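Local coordinates for protein aldolase (Escherichia coli, PDB 6VOP) that is of unassigned function but belongs to the class II aldolase and adducin family, four copies assembling, each with a mixed beta sheet flanked by helices, at residues Q9-R12 with E13-T16; S20-F23 with Q24-Y27; A46-T49 with G50-L53. The protein carries 2 engineered substitutions. All blocks are in the same frame, centred on the assembly; numbering follows the deposited sequence.

Contact 1: residues Q9-R12 with E13-T16; sequences QSLR and EEMT
Gln-9 to Thr-16 form two turns in the first half of helix 7-24, where Glu-13 N, Glu-14 N, Met-15 N and Thr-16 N each donate to the carbonyl oxygen four residues back, in Gln-9, Ser-10, Leu-11 and Arg-12. The last of these carbonyls is gripped twice. Thr-16 OG1 also donates to Arg-12 O, 3.0 Å away, and arrives at the opposite face of the carbonyl plane from Thr-16 N, whose own bond is 2.9 Å long. The first torsion of Thr-16 makes this possible: OG1 sits beside its own backbone N (chi1 -62°), turned back along the helix. One turn earlier, the extended side chain of Glu-13 runs past the carbonyl of Gln-9, its CG 3.5 Å from Gln-9 O. Its carboxylate and the Gln-9 amide meet obliquely with their planes 80° apart, and Gln-9 OE1 lies 3.0 Å from Glu-13 OE1. Both oxygens are acceptors, so this approach is no hydrogen bond; the amide nitrogen of Gln-9 is turned to Gln-59 instead. A water bridges the other carboxylate oxygen to the serine one turn back, donating to Glu-13 OE2 at 3.1 Å and hydrogen-bonding Ser-10 OG at 2.7 Å. Leu-11 and Glu-14 run side by side in the same direction, with Leu-11 CD2 3.7 Å from Glu-14 OE2. Arg-12 stretches away from these turns, and its NH1 donates to the backbone oxygen of Pro-58. On the side of the helix facing the sheet, Leu-11 packs against Leu-37, Leu-39 and Pro-40, while the buried Met-15 meets Leu-35, Leu-37 and Leu-61, which lays this part of helix 7-24 against strand 33-38 and the loops beside it.

Contact 2: residues S20-F23 with Q24-Y27; sequences SSFF and QRGY
A helix-ending contact joins Ser-20 to Phe-23, near the C-terminal end of helix 7-24, to its last residue, Gln-24, and the three that lead out toward strand 33-38. Phe-22 and Tyr-27 form its aromatic part, an offset edge-to-face pair with the edge of Phe-22 directed at the Tyr-27 ring, centroids 5.5 Å apart and planes at 67°. Phe-22 CD1 also rests 3.7 Å from Tyr-27 CB. Arg-25 curls back beside this pair. The bend at its third torsion (chi3 -60°) brings NE to Ser-21 O, 3.2 Å away, above the plane of that carbonyl, while Arg-25 N bonds the same oxygen from the opposite face. The ring of Tyr-27 reaches one face of the guanidinium, with CE1 about over its centre, and Arg-25 NH1 makes a salt bridge to Glu-182 of helix 174-194. On another side of the turn, Gln-24 N donates to Ser-20 O and Gln-24 NE2 adds a weak bond to that acceptor. Phe-23 packs against Ser-21 of a neighbouring subunit, so the helix end also takes part in the assembly. At Gly-26 the backbone turns to positive phi (88°). Tyr-27 N then bonds Phe-22 O at 2.9 Å, and Gly-26 N makes a weak bond to Phe-23 O, the paired backbone bonds of a Schellman motif with Gly-26 as its C-prime residue.

Contact 3: residues A46-T49 with G50-L53; sequences ATPT and GSCL
The loop that leaves strand 44-46 and returns to strand 62-64 doubles back here, bringing Ser-51 against Pro-48 and Leu-53 up to Thr-47. Ser-51 CB lies 3.3 Å from Pro-48 O, and its hydroxyl continues to the proline ring, with Ser-51 OG 3.7 Å from Pro-48 CG. Contact is made with the outer part of the ring, and the serine thus touches both the carbonyl and the side chain of one residue. Between Pro-48 and Ser-51 the chain reverses at Gly-50, which takes positive phi (60°), though this residue is poorly ordered. No hydrogen bond crosses from 46-49 to 50-53, and the turn is held from outside: the backbone of Thr-49 pairs with Lys-75, and Thr-47 O accepts from Ser-77 OG. In the sheet of this AraD-like fold strand 44-46 lies between strands 33-38 and 62-64, and the loop begins where it ends. Thr-47 remains tied to strand 33-38. Its OG1 stands between its own backbone N and carbonyl carbon (chi1 67°) and hydrogen-bonds the backbone N of Leu-35. The same torsion leaves CG2 for apolar packing, and the side chains of Thr-47 and Leu-53 cross at about a right angle, Thr-47 CG2 4.1 Å from Leu-53 CD2. Leu-56, further along the loop, touches both Thr-47 and Ser-51.

From the N terminus, contacts 1 and 2 follow one another on helix 7-24, their centres about 16 Å apart: the first lies within its early turns, the second closes its C-terminal end and releases the chain toward strand 33-38. Contact 3 comes later, turning the loop between strands 44-46 and 62-64. The three are in series, and none nests in or crosses another. In space, however, the loop of contact 3 returns to the helix at both places. Met-15 SD of contact 1 packs 3.9 Å from Thr-47 CG2, and Phe-23 CE1 of contact 2 lies 3.6 Å from Cys-52 SG, joining helix 7-24 to the loop after strand 44-46.

Contact 1: residues Q9-R12 with E13-T16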
loop_
_atom_site.group_PDB
_atom_site.type_symbol
_atom_site.label_atom_id
_atom_site.label_comp_id
_atom_site.label_asym_id
_atom_site.label_seq_id
_atom_site.Cartn_x
_atom_site.Cartn_y
_atom_site.Cartn_z
ATOM N N GLN A 9 3.603 28.394 -13.853
ATOM C CA GLN A 9 2.368 27.864 -13.290
ATOM C C GLN A 9 2.264 26.360 -13.509
ATOM O O GLN A 9 1.858 25.622 -12.603
ATOM C CB GLN A 9 1.163 28.588 -13.895
ATOM C CG GLN A 9 -0.189 28.043 -13.454
ATOM C CD GLN A 9 -0.405 28.138 -11.952
ATOM O OE1 GLN A 9 -1.126 27.332 -11.360
ATOM N NE2 GLN A 9 0.217 29.133 -11.330
ATOM N N SER A 10 2.641 25.886 -14.697
ATOM C CA SER A 10 2.607 24.454 -14.961
ATOM C C SER A 10 3.686 23.712 -14.180
ATOM O O SER A 10 3.507 22.536 -13.842
ATOM C CB SER A 10 2.751 24.195 -16.460
ATOM O OG SER A 10 1.565 24.557 -17.145
ATOM N N LEU A 11 4.803 24.377 -13.878
ATOM C CA LEU A 11 5.824 23.755 -13.042
ATOM C C LEU A 11 5.361 23.655 -11.594
ATOM O O LEU A 11 5.633 22.657 -10.916
ATOM C CB LEU A 11 7.129 24.540 -13.144
ATOM C CG LEU A 11 7.866 24.371 -14.472
ATOM C CD1 LEU A 11 8.926 25.446 -14.653
ATOM C CD2 LEU A 11 8.477 22.985 -14.563
ATOM N N ARG A 12 4.661 24.681 -11.101
ATOM C CA ARG A 12 4.098 24.611 -9.757
ATOM C C ARG A 12 3.062 23.498 -9.654
ATOM O O ARG A 12 3.024 22.765 -8.658
ATOM C CB ARG A 12 3.474 25.953 -9.373
ATOM C CG ARG A 12 4.470 27.076 -9.155
ATOM C CD ARG A 12 3.757 28.396 -8.902
ATOM N NE ARG A 12 4.699 29.492 -8.694
ATOM C CZ ARG A 12 5.051 29.958 -7.501
ATOM N NH1 ARG A 12 4.539 29.424 -6.399
ATOM N NH2 ARG A 12 5.916 30.960 -7.407
ATOM N N GLU A 13 2.212 23.359 -10.675
ATOM C CA GLU A 13 1.207 22.300 -10.663
ATOM C C GLU A 13 1.852 20.926 -10.770
ATOM O O GLU A 13 1.393 19.970 -10.133
ATOM C CB GLU A 13 0.201 22.508 -11.796
ATOM C CG GLU A 13 -0.825 23.594 -11.529
ATOM C CD GLU A 13 -1.594 23.986 -12.777
ATOM O OE1 GLU A 13 -2.378 24.957 -12.714
ATOM O OE2 GLU A 13 -1.415 23.322 -13.821
ATOM N N GLU A 14 2.914 20.804 -11.572
ATOM C CA GLU A 14 3.607 19.523 -11.682
ATOM C C GLU A 14 4.220 19.118 -10.349
ATOM O O GLU A 14 4.171 17.941 -9.967
ATOM C CB GLU A 14 4.684 19.589 -12.768
ATOM C CG GLU A 14 5.417 18.269 -12.980
ATOM C CD GLU A 14 6.695 18.418 -13.788
ATOM O OE1 GLU A 14 7.242 17.387 -14.231
ATOM O OE2 GLU A 14 7.154 19.564 -13.980
ATOM N N MET A 15 4.796 20.078 -9.624
ATOM C CA MET A 15 5.345 19.782 -8.306
ATOM C C MET A 15 4.245 19.386 -7.332
ATOM O O MET A 15 4.380 18.395 -6.606
ATOM C CB MET A 15 6.123 20.986 -7.784
ATOM C CG MET A 15 6.454 20.925 -6.304
ATOM S SD MET A 15 7.789 22.057 -5.879
ATOM C CE MET A 15 9.149 21.274 -6.740
ATOM N N THR A 16 3.148 20.147 -7.310
ATOM C CA THR A 16 1.995 19.780 -6.496
ATOM C C THR A 16 1.478 18.395 -6.868
ATOM O O THR A 16 1.178 17.579 -5.987
ATOM C CB THR A 16 0.889 20.823 -6.662
ATOM O OG1 THR A 16 1.359 22.097 -6.204
ATOM C CG2 THR A 16 -0.348 20.431 -5.871
HETATM O O HOH W 1 -1.008 23.991 -16.855
#

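Contact 2: residues S20-F23 with Q24-Y27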
loop_
_atom_site.group_PDB
_atom_site.type_symbol
_atom_site.label_atom_id
_atom_site.label_comp_id
_atom_site.label_asym_id
_atom_site.label_seq_id
_atom_site.Cartn_x
_atom_site.Cartn_y
_atom_site.Cartn_z
ATOM N N SER A 20 1.699 15.059 -4.407
ATOM C CA SER A 20 0.517 14.318 -3.982
ATOM C C SER A 20 0.656 12.835 -4.308
ATOM O O SER A 20 0.264 11.975 -3.511
ATOM C CB SER A 20 -0.727 14.909 -4.645
ATOM O OG SER A 20 -1.859 14.089 -4.434
ATOM N N SER A 21 1.223 12.516 -5.472
ATOM C CA SER A 21 1.434 11.120 -5.844
ATOM C C SER A 21 2.319 10.402 -4.832
ATOM O O SER A 21 2.015 9.277 -4.420
ATOM C CB SER A 21 2.043 11.047 -7.244
ATOM O OG SER A 21 2.126 9.709 -7.689
ATOM N N PHE A 22 3.421 11.036 -4.424
ATOM C CA PHE A 22 4.286 10.440 -3.410
ATOM C C PHE A 22 3.533 10.215 -2.106
ATOM O O PHE A 22 3.741 9.204 -1.425
ATOM C CB PHE A 22 5.503 11.331 -3.171
ATOM C CG PHE A 22 6.577 11.182 -4.205
ATOM C CD1 PHE A 22 6.896 9.936 -4.722
ATOM C CD2 PHE A 22 7.271 12.290 -4.662
ATOM C CE1 PHE A 22 7.886 9.800 -5.677
ATOM C CE2 PHE A 22 8.261 12.161 -5.614
ATOM C CZ PHE A 22 8.569 10.914 -6.123
ATOM N N PHE A 23 2.648 11.144 -1.746
ATOM C CA PHE A 23 1.950 11.053 -0.469
ATOM C C PHE A 23 0.903 9.945 -0.483
ATOM O O PHE A 23 0.814 9.160 0.469
ATOM C CB PHE A 23 1.316 12.404 -0.136
ATOM C CG PHE A 23 0.581 12.432 1.176
ATOM C CD1 PHE A 23 1.257 12.667 2.361
ATOM C CD2 PHE A 23 -0.790 12.245 1.220
ATOM C CE1 PHE A 23 0.580 12.700 3.566
ATOM C CE2 PHE A 23 -1.468 12.279 2.419
ATOM C CZ PHE A 23 -0.784 12.508 3.592
ATOM N N GLN A 24 0.108 9.858 -1.557
ATOM C CA GLN A 24 -0.965 8.868 -1.603
ATOM C C GLN A 24 -0.427 7.447 -1.736
ATOM O O GLN A 24 -1.099 6.493 -1.330
ATOM C CB GLN A 24 -1.933 9.178 -2.749
ATOM C CG GLN A 24 -2.439 10.617 -2.773
ATOM C CD GLN A 24 -3.264 10.934 -4.013
ATOM O OE1 GLN A 24 -4.489 10.809 -4.007
ATOM N NE2 GLN A 24 -2.591 11.346 -5.083
ATOM N N ARG A 25 0.771 7.281 -2.289
ATOM C CA ARG A 25 1.339 5.960 -2.517
ATOM C C ARG A 25 2.299 5.530 -1.414
ATOM O O ARG A 25 2.937 4.480 -1.538
ATOM C CB ARG A 25 2.040 5.918 -3.876
ATOM C CG ARG A 25 1.102 6.118 -5.057
ATOM C CD ARG A 25 1.858 6.020 -6.367
ATOM N NE ARG A 25 2.905 7.033 -6.453
ATOM C CZ ARG A 25 4.068 6.855 -7.071
ATOM N NH1 ARG A 25 4.337 5.698 -7.661
ATOM N NH2 ARG A 25 4.960 7.835 -7.101
ATOM N N GLY A 26 2.411 6.310 -0.341
ATOM C CA GLY A 26 3.175 5.913 0.820
ATOM C C GLY A 26 4.644 6.274 0.800
ATOM O O GLY A 26 5.375 5.865 1.713
ATOM N N TYR A 27 5.107 7.020 -0.205
ATOM C CA TYR A 27 6.514 7.408 -0.245
ATOM C C TYR A 27 6.816 8.506 0.768
ATOM O O TYR A 27 7.899 8.531 1.361
ATOM C CB TYR A 27 6.897 7.868 -1.650
ATOM C CG TYR A 27 6.971 6.766 -2.681
ATOM C CD1 TYR A 27 5.867 6.444 -3.461
ATOM C CD2 TYR A 27 8.149 6.059 -2.890
ATOM C CE1 TYR A 27 5.932 5.442 -4.412
ATOM C CE2 TYR A 27 8.223 5.055 -3.840
ATOM C CZ TYR A 27 7.113 4.752 -4.598
ATOM O OH TYR A 27 7.180 3.757 -5.545
#

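Contact 3: residues A46-T49 with G50-L53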
loop_
_atom_site.group_PDB
_atom_site.type_symbol
_atom_site.label_atom_id
_atom_site.label_comp_id
_atom_site.label_asym_id
_atom_site.label_seq_id
_atom_site.Cartn_x
_atom_site.Cartn_y
_atom_site.Cartn_z
ATOM N N ALA A 46 10.514 25.318 -4.564
ATOM C CA ALA A 46 10.622 24.297 -3.532
ATOM C C ALA A 46 9.373 24.263 -2.666
ATOM O O ALA A 46 8.661 25.262 -2.526
ATOM C CB ALA A 46 11.853 24.525 -2.641
ATOM N N THR A 47 9.119 23.098 -2.081
ATOM C CA THR A 47 7.993 22.955 -1.175
ATOM C C THR A 47 8.302 23.647 0.148
ATOM O O THR A 47 9.425 23.547 0.655
ATOM C CB THR A 47 7.681 21.483 -0.932
ATOM O OG1 THR A 47 8.763 20.881 -0.210
ATOM C CG2 THR A 47 7.495 20.760 -2.254
ATOM N N PRO A 48 7.339 24.350 0.729
ATOM C CA PRO A 48 7.609 25.137 1.934
ATOM C C PRO A 48 7.686 24.263 3.181
ATOM O O PRO A 48 7.320 23.088 3.185
ATOM C CB PRO A 48 6.417 26.094 1.998
ATOM C CG PRO A 48 5.315 25.355 1.321
ATOM C CD PRO A 48 5.957 24.517 0.249
ATOM N N THR A 49 8.180 24.875 4.254
ATOM C CA THR A 49 8.326 24.178 5.523
ATOM C C THR A 49 6.968 23.977 6.187
ATOM O O THR A 49 6.031 24.756 5.990
ATOM C CB THR A 49 9.253 24.955 6.461
ATOM O OG1 THR A 49 9.430 24.224 7.681
ATOM C CG2 THR A 49 8.671 26.324 6.781
ATOM N N GLY A 50 6.872 22.916 6.983
ATOM C CA GLY A 50 5.627 22.601 7.666
ATOM C C GLY A 50 4.473 22.349 6.722
ATOM O O GLY A 50 3.329 22.705 7.031
ATOM N N SER A 51 4.746 21.740 5.572
ATOM C CA SER A 51 3.746 21.544 4.534
ATOM C C SER A 51 3.579 20.055 4.267
ATOM O O SER A 51 4.563 19.346 4.026
ATOM C CB SER A 51 4.139 22.281 3.251
ATOM O OG SER A 51 2.989 22.720 2.552
ATOM N N CYS A 52 2.335 19.589 4.323
ATOM C CA CYS A 52 2.012 18.210 3.985
ATOM C C CYS A 52 2.043 18.050 2.469
ATOM O O CYS A 52 1.325 18.754 1.750
ATOM C CB CYS A 52 0.643 17.834 4.547
ATOM S SG CYS A 52 0.003 16.247 3.975
ATOM N N LEU A 53 2.870 17.121 1.986
ATOM C CA LEU A 53 3.061 16.962 0.548
ATOM C C LEU A 53 1.783 16.548 -0.175
ATOM O O LEU A 53 1.692 16.723 -1.397
ATOM C CB LEU A 53 4.169 15.942 0.282
ATOM C CG LEU A 53 5.594 16.405 0.594
ATOM C CD1 LEU A 53 6.609 15.376 0.121
ATOM C CD2 LEU A 53 5.871 17.763 -0.034
#